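Local coordinates for disulfide isomerase DsbG N-terminal domain-containing protein (PDB 3TDG), which probably works as a thioredoxin-fold thiol-disulfide oxidoreductase of the DsbG type in Helicobacter pylori, at residues E233-D236 against L237-K240. Residues are numbered along the deposited sequence; the frame is centred on the assembly and turned at random.
Sequences EPED and LRTK
P234 O, at the N-cap position, receives R238 N at 3.2 Å and so starts the i to i+4 bonding of helix 235-249, which E235 O to T239 N and D236 O to K240 N carry on through the first turn. On one side of this turn R238 draws in two carboxylates, both meeting the edge of its guanidinium group. Its NE gives a nearly straight bond to E233 OE1 (3.0 Å, 163°); the oxygen lies in the guanidinium plane, yet the N-H comes in from above the carboxylate plane. E233 gets there from outside the helix with an extended chain, its CG anti to the backbone N (chi1 -180°). The other oxygen, E233 OE2, rests against the aliphatic part of the arginine, 3.3 Å from R238 CG. The arginine chain bends at chi2 and chi3, which brings R238 NH2 to 3.0 Å from E235 OE1 in a second salt bridge. Here the carboxylate stands almost perpendicular to the guanidinium, 87° between planes. NH1 pairs with E242 one turn on, so NE, NH1 and NH2 each have a carboxylate partner. E235 O accepts twice, from T239 N and, at 3.3 Å, from T239 OG1, the two donors arriving from opposite faces of the carbonyl plane. P234 CG packs on L237 CD1 at 3.9 Å, and both side chains also touch E199 of helix 188-206, while P234 reaches L196 as well. K240 NZ forms a salt bridge with D134. The arrangement is a helix N-terminus with proline at the N-cap position and a surface salt-bridge network, E233, E235 and R238, set where helix 235-249 begins against helix 188-206 in the thioredoxin-fold part of the chain.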
loop_
_atom_site.group_PDB
_atom_site.type_symbol
_atom_site.label_atom_id
_atom_site.label_comp_id
_atom_site.label_asym_id
_atom_site.label_seq_id
_atom_site.Cartn_x
_atom_site.Cartn_y
_atom_site.Cartn_z
ATOM N N GLU A 233 -30.306 23.339 19.496
ATOM C CA GLU A 233 -29.102 22.530 19.353
ATOM C C GLU A 233 -27.855 23.392 19.510
ATOM O O GLU A 233 -27.660 24.320 18.725
ATOM C CB GLU A 233 -29.093 21.864 17.974
ATOM C CG GLU A 233 -27.879 20.985 17.719
ATOM C CD GLU A 233 -27.607 20.793 16.245
ATOM O OE1 GLU A 233 -27.286 21.787 15.548
ATOM O OE2 GLU A 233 -27.699 19.636 15.782
ATOM N N PRO A 234 -27.010 23.095 20.521
ATOM C CA PRO A 234 -25.742 23.825 20.678
ATOM C C PRO A 234 -24.774 23.560 19.511
ATOM O O PRO A 234 -24.443 22.397 19.210
ATOM C CB PRO A 234 -25.193 23.310 22.016
ATOM C CG PRO A 234 -25.876 21.998 22.231
ATOM C CD PRO A 234 -27.242 22.149 21.628
ATOM N N GLU A 235 -24.346 24.646 18.864
ATOM C CA GLU A 235 -23.580 24.605 17.611
ATOM C C GLU A 235 -22.192 24.020 17.780
ATOM O O GLU A 235 -21.762 23.181 16.981
ATOM C CB GLU A 235 -23.431 26.016 17.038
ATOM C CG GLU A 235 -23.481 26.065 15.526
ATOM C CD GLU A 235 -24.905 26.200 15.003
ATOM O OE1 GLU A 235 -25.163 25.770 13.856
ATOM O OE2 GLU A 235 -25.767 26.741 15.742
ATOM N N ASP A 236 -21.494 24.517 18.803
ATOM C CA ASP A 236 -20.161 24.063 19.193
ATOM C C ASP A 236 -20.125 22.541 19.383
ATOM O O ASP A 236 -19.249 21.857 18.843
ATOM C CB ASP A 236 -19.737 24.758 20.496
ATOM C CG ASP A 236 -20.845 24.742 21.575
ATOM O OD1 ASP A 236 -22.058 24.789 21.234
ATOM O OD2 ASP A 236 -20.505 24.686 22.780
ATOM N N LEU A 237 -21.094 22.021 20.132
ATOM C CA LEU A 237 -21.117 20.604 20.442
ATOM C C LEU A 237 -21.434 19.752 19.218
ATOM O O LEU A 237 -20.903 18.649 19.097
ATOM C CB LEU A 237 -22.064 20.306 21.604
ATOM C CG LEU A 237 -21.619 20.884 22.952
ATOM C CD1 LEU A 237 -22.653 20.619 23.999
ATOM C CD2 LEU A 237 -20.266 20.350 23.417
ATOM N N ARG A 238 -22.261 20.265 18.303
ATOM C CA ARG A 238 -22.580 19.511 17.091
ATOM C C ARG A 238 -21.328 19.281 16.254
ATOM O O ARG A 238 -21.125 18.182 15.754
ATOM C CB ARG A 238 -23.686 20.150 16.243
ATOM C CG ARG A 238 -24.473 19.103 15.410
ATOM C CD ARG A 238 -24.801 19.527 13.959
ATOM N NE ARG A 238 -24.946 20.978 13.808
ATOM C CZ ARG A 238 -24.137 21.748 13.078
ATOM N NH1 ARG A 238 -23.127 21.207 12.398
ATOM N NH2 ARG A 238 -24.343 23.062 13.017
ATOM N N THR A 239 -20.485 20.305 16.133
ATOM C CA THR A 239 -19.200 20.183 15.437
ATOM C C THR A 239 -18.257 19.174 16.116
ATOM O O THR A 239 -17.606 18.380 15.439
ATOM C CB THR A 239 -18.499 21.555 15.315
ATOM O OG1 THR A 239 -19.421 22.501 14.764
ATOM C CG2 THR A 239 -17.262 21.471 14.412
ATOM N N LYS A 240 -18.189 19.219 17.445
ATOM C CA LYS A 240 -17.420 18.253 18.224
ATOM C C LYS A 240 -17.934 16.817 17.984
ATOM O O LYS A 240 -17.141 15.884 17.768
ATOM C CB LYS A 240 -17.479 18.595 19.712
ATOM C CG LYS A 240 -16.523 17.777 20.532
ATOM C CD LYS A 240 -16.763 17.922 22.013
ATOM C CE LYS A 240 -15.461 17.636 22.753
ATOM N NZ LYS A 240 -15.633 17.511 24.221
#